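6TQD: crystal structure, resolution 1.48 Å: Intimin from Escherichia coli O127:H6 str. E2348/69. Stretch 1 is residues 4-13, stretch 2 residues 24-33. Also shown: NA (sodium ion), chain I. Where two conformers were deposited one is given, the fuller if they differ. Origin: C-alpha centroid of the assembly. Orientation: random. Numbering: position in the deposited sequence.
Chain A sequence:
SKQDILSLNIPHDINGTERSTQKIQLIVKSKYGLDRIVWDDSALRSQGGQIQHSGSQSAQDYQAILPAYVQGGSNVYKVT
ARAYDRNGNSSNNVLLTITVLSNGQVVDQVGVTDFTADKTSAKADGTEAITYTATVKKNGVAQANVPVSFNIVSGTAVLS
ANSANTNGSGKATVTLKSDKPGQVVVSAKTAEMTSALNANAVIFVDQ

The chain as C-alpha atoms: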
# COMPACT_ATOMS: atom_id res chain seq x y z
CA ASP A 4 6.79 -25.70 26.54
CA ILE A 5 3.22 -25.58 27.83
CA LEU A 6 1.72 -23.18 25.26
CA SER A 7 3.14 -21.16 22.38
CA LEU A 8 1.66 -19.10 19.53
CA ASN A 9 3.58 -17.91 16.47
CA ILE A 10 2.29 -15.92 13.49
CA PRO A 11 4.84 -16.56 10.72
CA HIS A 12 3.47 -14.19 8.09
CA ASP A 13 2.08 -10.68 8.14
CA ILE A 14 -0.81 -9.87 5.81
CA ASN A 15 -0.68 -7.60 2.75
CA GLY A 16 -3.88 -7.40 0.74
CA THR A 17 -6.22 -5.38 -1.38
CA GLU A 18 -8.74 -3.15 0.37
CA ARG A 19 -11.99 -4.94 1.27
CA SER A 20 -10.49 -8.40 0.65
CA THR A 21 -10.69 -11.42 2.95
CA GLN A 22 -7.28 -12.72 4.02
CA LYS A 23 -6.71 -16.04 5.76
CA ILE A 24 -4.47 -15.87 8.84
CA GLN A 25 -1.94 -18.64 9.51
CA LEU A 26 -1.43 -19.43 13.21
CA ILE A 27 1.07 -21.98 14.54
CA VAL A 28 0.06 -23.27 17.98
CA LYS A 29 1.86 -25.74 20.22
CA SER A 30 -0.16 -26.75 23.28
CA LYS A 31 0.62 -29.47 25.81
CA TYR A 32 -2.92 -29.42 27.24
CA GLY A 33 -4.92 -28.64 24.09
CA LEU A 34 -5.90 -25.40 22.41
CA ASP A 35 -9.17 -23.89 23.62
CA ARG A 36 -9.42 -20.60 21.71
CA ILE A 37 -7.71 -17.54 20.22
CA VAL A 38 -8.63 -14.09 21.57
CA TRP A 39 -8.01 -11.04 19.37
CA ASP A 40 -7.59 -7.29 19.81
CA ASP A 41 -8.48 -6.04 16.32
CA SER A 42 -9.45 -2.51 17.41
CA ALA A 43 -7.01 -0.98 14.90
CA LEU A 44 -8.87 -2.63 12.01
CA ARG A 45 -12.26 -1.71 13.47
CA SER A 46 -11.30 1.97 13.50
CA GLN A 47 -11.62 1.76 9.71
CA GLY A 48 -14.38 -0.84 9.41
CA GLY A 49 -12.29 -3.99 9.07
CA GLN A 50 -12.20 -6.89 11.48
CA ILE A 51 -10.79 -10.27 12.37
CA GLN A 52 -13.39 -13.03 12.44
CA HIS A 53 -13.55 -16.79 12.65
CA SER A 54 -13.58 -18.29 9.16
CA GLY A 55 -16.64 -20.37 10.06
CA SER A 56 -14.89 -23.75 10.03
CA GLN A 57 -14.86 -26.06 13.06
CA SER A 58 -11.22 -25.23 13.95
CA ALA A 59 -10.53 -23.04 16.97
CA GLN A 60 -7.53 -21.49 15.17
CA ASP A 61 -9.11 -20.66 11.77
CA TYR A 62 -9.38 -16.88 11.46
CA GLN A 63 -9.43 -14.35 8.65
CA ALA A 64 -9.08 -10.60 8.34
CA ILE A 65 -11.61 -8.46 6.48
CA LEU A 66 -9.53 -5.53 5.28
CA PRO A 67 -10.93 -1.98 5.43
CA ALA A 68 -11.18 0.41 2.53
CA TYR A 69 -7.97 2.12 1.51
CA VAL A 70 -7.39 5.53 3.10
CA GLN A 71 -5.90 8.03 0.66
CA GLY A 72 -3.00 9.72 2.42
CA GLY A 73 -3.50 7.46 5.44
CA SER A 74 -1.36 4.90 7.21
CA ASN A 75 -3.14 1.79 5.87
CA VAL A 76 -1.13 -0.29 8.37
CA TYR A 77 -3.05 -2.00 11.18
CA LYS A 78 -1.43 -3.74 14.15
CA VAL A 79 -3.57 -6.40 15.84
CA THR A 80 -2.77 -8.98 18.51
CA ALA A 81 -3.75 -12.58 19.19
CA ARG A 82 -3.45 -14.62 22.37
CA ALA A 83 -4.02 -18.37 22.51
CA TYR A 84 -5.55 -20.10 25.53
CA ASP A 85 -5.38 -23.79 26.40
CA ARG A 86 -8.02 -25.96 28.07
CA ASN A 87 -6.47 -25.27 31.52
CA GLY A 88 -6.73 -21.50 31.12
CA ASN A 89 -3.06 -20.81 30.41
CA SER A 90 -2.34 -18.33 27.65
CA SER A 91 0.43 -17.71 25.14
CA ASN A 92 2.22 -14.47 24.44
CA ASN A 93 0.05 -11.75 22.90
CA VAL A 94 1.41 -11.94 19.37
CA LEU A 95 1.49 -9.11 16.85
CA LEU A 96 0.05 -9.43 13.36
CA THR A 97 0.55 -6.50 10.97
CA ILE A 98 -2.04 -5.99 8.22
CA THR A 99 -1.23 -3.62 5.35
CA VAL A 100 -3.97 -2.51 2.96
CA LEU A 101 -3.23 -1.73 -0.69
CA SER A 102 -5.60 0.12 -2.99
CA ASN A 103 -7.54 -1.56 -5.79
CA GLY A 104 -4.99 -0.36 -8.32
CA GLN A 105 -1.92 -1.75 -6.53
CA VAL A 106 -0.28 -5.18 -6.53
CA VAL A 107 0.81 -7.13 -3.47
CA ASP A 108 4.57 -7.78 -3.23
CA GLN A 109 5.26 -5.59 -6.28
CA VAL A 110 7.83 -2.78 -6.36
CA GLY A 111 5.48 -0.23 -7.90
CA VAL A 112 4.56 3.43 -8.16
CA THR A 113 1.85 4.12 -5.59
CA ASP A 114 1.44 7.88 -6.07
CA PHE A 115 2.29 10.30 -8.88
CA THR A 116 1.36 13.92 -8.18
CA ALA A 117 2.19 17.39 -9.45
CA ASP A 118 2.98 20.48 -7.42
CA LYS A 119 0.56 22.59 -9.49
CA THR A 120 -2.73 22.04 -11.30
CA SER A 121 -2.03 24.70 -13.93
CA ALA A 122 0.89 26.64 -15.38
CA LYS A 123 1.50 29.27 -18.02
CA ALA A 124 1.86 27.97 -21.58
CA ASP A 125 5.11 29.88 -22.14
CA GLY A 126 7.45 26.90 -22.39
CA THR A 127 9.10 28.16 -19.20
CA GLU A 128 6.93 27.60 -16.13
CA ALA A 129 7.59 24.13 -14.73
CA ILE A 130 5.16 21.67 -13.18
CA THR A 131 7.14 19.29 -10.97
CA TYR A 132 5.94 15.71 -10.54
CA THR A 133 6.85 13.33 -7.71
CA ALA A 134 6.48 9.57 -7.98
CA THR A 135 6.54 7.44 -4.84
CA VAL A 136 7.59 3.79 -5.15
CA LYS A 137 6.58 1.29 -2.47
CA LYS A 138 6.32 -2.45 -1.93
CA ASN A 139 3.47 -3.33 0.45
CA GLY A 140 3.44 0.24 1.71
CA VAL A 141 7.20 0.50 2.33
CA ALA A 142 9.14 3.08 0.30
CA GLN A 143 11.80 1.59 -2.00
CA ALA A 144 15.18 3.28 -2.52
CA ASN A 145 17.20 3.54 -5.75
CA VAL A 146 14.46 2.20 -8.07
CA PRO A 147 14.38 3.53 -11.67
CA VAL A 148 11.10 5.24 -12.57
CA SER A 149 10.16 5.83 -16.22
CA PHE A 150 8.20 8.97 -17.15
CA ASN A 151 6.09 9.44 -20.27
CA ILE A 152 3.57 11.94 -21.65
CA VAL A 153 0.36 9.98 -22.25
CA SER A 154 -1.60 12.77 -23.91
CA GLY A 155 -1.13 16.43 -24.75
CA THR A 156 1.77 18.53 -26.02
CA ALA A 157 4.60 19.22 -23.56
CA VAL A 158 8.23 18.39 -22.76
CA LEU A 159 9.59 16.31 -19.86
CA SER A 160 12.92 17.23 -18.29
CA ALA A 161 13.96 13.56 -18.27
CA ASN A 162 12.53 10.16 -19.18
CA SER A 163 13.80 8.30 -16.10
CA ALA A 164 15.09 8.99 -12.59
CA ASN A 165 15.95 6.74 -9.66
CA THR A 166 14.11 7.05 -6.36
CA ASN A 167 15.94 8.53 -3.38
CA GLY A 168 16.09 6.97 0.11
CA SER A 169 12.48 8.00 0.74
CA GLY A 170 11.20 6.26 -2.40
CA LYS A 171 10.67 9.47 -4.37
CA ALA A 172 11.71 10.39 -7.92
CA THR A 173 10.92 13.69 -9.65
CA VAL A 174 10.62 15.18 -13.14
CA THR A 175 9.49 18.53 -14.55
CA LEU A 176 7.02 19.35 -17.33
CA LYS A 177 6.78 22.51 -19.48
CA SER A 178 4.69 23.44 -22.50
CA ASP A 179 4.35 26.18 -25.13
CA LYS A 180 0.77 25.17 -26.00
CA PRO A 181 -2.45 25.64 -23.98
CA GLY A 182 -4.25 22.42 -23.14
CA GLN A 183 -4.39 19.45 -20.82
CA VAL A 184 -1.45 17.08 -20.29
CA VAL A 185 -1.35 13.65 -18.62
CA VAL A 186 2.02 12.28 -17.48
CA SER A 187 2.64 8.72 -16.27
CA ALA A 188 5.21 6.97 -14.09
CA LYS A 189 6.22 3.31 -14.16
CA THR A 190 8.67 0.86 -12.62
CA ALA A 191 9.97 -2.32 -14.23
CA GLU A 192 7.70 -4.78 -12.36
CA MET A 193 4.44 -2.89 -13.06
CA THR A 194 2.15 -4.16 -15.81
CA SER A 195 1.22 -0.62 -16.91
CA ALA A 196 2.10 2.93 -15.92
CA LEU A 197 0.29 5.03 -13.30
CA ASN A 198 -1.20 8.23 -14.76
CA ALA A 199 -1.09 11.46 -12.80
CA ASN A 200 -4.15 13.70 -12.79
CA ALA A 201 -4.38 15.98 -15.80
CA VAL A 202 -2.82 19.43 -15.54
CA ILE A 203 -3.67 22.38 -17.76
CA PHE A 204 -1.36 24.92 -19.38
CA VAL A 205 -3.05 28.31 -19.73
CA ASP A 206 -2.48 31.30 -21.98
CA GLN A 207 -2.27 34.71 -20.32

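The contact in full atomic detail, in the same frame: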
# COMPACT_ATOMS: atom_id res chain seq x y z
N ASP A 4 6.90 -24.26 26.38
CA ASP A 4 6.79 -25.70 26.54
C ASP A 4 5.36 -26.13 26.85
O ASP A 4 4.91 -27.20 26.42
CB ASP A 4 7.72 -26.18 27.66
CG ASP A 4 7.57 -27.66 27.94
OD1 ASP A 4 8.18 -28.47 27.21
OD2 ASP A 4 6.84 -28.01 28.89
N ILE A 5 4.63 -25.30 27.59
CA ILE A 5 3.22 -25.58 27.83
C ILE A 5 2.34 -25.03 26.72
O ILE A 5 1.42 -25.71 26.24
CB ILE A 5 2.78 -25.08 29.23
CG1 ILE A 5 3.40 -25.96 30.32
CG2 ILE A 5 1.26 -25.04 29.34
CD1 ILE A 5 3.14 -25.49 31.73
N LEU A 6 2.60 -23.80 26.25
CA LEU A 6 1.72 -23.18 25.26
C LEU A 6 2.47 -22.09 24.53
O LEU A 6 2.99 -21.17 25.16
CB LEU A 6 0.50 -22.59 25.97
CG LEU A 6 -0.55 -21.93 25.09
CD1 LEU A 6 -1.03 -22.90 24.03
CD2 LEU A 6 -1.70 -21.41 25.94
N SER A 7 2.51 -22.18 23.20
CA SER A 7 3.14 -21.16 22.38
C SER A 7 2.26 -20.84 21.18
O SER A 7 1.51 -21.70 20.68
CB SER A 7 4.53 -21.58 21.89
OG SER A 7 4.45 -22.63 20.95
N LEU A 8 2.33 -19.59 20.73
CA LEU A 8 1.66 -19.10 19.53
C LEU A 8 2.67 -18.33 18.70
O LEU A 8 3.37 -17.44 19.21
CB LEU A 8 0.51 -18.17 19.92
CG LEU A 8 -0.20 -17.44 18.78
CD1 LEU A 8 -0.90 -18.42 17.84
CD2 LEU A 8 -1.21 -16.44 19.35
N ASN A 9 2.76 -18.66 17.42
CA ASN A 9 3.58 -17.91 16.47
C ASN A 9 2.74 -17.58 15.25
O ASN A 9 1.89 -18.38 14.84
CB ASN A 9 4.83 -18.69 16.05
CG ASN A 9 5.88 -18.76 17.17
OD1 ASN A 9 5.75 -19.55 18.12
ND2 ASN A 9 6.93 -17.95 17.07
N ILE A 10 2.96 -16.39 14.70
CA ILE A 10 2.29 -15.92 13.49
C ILE A 10 3.37 -15.66 12.45
O ILE A 10 4.00 -14.61 12.45
CB ILE A 10 1.44 -14.67 13.78
CG1 ILE A 10 0.47 -14.97 14.92
CG2 ILE A 10 0.72 -14.23 12.50
CD1 ILE A 10 -0.50 -13.84 15.25
N PRO A 11 3.63 -16.63 11.57
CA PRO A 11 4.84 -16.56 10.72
C PRO A 11 4.78 -15.49 9.66
O PRO A 11 5.83 -15.06 9.19
CB PRO A 11 4.91 -17.95 10.08
CG PRO A 11 3.50 -18.45 10.12
CD PRO A 11 2.91 -17.91 11.39
N HIS A 12 3.59 -15.08 9.23
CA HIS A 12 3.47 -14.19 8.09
C HIS A 12 2.53 -13.03 8.42
O HIS A 12 1.43 -13.25 8.92
CB HIS A 12 2.89 -14.95 6.89
CG HIS A 12 3.68 -16.16 6.51
ND1 HIS A 12 4.96 -16.08 6.00
CD2 HIS A 12 3.38 -17.48 6.57
CE1 HIS A 12 5.41 -17.30 5.76
NE2 HIS A 12 4.48 -18.17 6.10
N ASP A 13 2.97 -11.82 8.11
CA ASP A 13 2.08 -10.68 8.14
C ASP A 13 1.22 -10.70 6.88
O ASP A 13 1.47 -11.45 5.94
CB ASP A 13 2.86 -9.37 8.24
CG ASP A 13 3.52 -9.20 9.60
OD1 ASP A 13 2.91 -9.57 10.63
OD2 ASP A 13 4.66 -8.69 9.64
N ILE A 24 -5.56 -16.05 7.88
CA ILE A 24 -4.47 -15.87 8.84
C ILE A 24 -3.92 -17.24 9.20
O ILE A 24 -4.68 -18.14 9.56
CB ILE A 24 -5.00 -15.17 10.10
CG1 ILE A 24 -5.52 -13.77 9.77
CG2 ILE A 24 -3.90 -15.11 11.14
CD1 ILE A 24 -6.44 -13.17 10.81
N GLN A 25 -2.61 -17.40 9.12
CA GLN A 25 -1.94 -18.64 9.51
C GLN A 25 -1.40 -18.49 10.93
O GLN A 25 -0.57 -17.62 11.20
CB GLN A 25 -0.83 -19.02 8.54
CG GLN A 25 -0.21 -20.37 8.87
CD GLN A 25 0.91 -20.76 7.92
OE1 GLN A 25 1.27 -20.00 7.02
NE2 GLN A 25 1.45 -21.96 8.11
N LEU A 26 -1.90 -19.35 11.83
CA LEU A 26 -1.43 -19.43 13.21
C LEU A 26 -0.73 -20.76 13.41
O LEU A 26 -1.17 -21.80 12.87
CB LEU A 26 -2.63 -19.36 14.17
CG LEU A 26 -3.55 -18.14 14.06
CD1 LEU A 26 -4.68 -18.26 15.09
CD2 LEU A 26 -2.80 -16.85 14.23
N ILE A 27 0.35 -20.76 14.19
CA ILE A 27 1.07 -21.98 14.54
C ILE A 27 1.05 -22.11 16.06
O ILE A 27 1.74 -21.35 16.76
CB ILE A 27 2.50 -21.99 13.99
CG1 ILE A 27 2.48 -21.90 12.46
CG2 ILE A 27 3.23 -23.25 14.42
CD1 ILE A 27 3.85 -21.81 11.82
N VAL A 28 0.27 -23.07 16.56
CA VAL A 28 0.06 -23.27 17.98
C VAL A 28 0.73 -24.57 18.40
O VAL A 28 0.63 -25.59 17.71
CB VAL A 28 -1.45 -23.35 18.30
CG1 VAL A 28 -1.68 -23.83 19.72
CG2 VAL A 28 -2.12 -22.01 18.05
N LYS A 29 1.40 -24.53 19.55
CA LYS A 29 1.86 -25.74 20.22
C LYS A 29 1.30 -25.69 21.63
O LYS A 29 1.53 -24.72 22.35
CB LYS A 29 3.39 -25.81 20.28
CG LYS A 29 4.08 -25.91 18.92
CD LYS A 29 3.63 -27.13 18.14
CE LYS A 29 4.56 -27.41 16.96
NZ LYS A 29 4.77 -26.20 16.10
N SER A 30 0.56 -26.73 22.01
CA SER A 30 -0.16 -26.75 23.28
C SER A 30 -0.07 -28.13 23.91
O SER A 30 -0.55 -29.11 23.34
CB SER A 30 -1.62 -26.38 23.08
OG SER A 30 -2.36 -26.52 24.27
N LYS A 31 0.55 -28.20 25.09
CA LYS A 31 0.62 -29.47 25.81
C LYS A 31 -0.76 -29.96 26.23
O LYS A 31 -1.03 -31.17 26.21
CB LYS A 31 1.54 -29.32 27.03
CG LYS A 31 1.68 -30.57 27.88
CD LYS A 31 2.61 -30.33 29.07
CE LYS A 31 2.66 -31.53 30.00
NZ LYS A 31 3.48 -31.26 31.22
N TYR A 32 -1.64 -29.05 26.67
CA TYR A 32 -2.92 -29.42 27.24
C TYR A 32 -4.09 -29.29 26.26
O TYR A 32 -5.20 -29.71 26.60
CB TYR A 32 -3.21 -28.60 28.51
CG TYR A 32 -2.15 -28.77 29.56
CD1 TYR A 32 -1.85 -30.04 30.06
CD2 TYR A 32 -1.47 -27.68 30.07
CE1 TYR A 32 -0.87 -30.20 31.01
CE2 TYR A 32 -0.48 -27.84 31.03
CZ TYR A 32 -0.20 -29.11 31.51
OH TYR A 32 0.78 -29.28 32.47
N GLY A 33 -3.87 -28.77 25.07
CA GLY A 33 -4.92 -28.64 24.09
C GLY A 33 -5.40 -27.21 23.92
O GLY A 33 -5.76 -26.55 24.90
NA NA I . 5.24 -12.55 12.58
O HOH W 1 5.40 -29.64 31.00
O HOH W 2 -1.26 -26.01 26.78
O HOH W 3 4.09 -21.74 18.37
O HOH W 4 6.03 -12.33 10.30
O HOH W 5 0.91 -16.15 9.56
O HOH W 6 -1.04 -14.81 8.65
O HOH W 7 3.24 -11.56 12.52
O HOH W 8 6.76 -10.39 12.19
O HOH W 9 4.39 -12.16 15.02

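Stretch 2 runs antiparallel to stretch 1, and backbone hydrogen bonds join the two, burying 726 Å² in all. Before the strand begins the two chains diverge, and a water accepts from H12 N (2.9 Å) and donates to Q25 O (2.7 Å), linking the two. The extended side chain of Q25 brings OE1 to 3.3 Å from CD2 at the edge of the H12 ring. L26 is buried and suitably apolar, its CD2 lying 3.8 Å from I10 CG1. I27 begins the paired strand: its N donates to N9 O (2.9 Å) and its O accepts from N9 N (3.0 Å), while its CD1 packs 3.8 Å from P11 CG. On the other face of the sheet, V28 CG2 meets L8 CD1 at 3.8 Å, and V28 CA approaches S7 O at 3.4 Å. K29 repeats the two-bond pattern, with N to S7 O at 3.0 Å and O to S7 N at 2.9 Å; its CB rests 3.4 Å from S7 OG, but the amine leads away. The small S30 sits beside L6, with CB 3.7 Å from L6 CD1, and its OG donates to a water that in turn donates to I5 O. K31 N closes the ladder on I5 O (2.9 Å), beyond which Y32 CE2 contacts I5 CG2 at 3.7 Å.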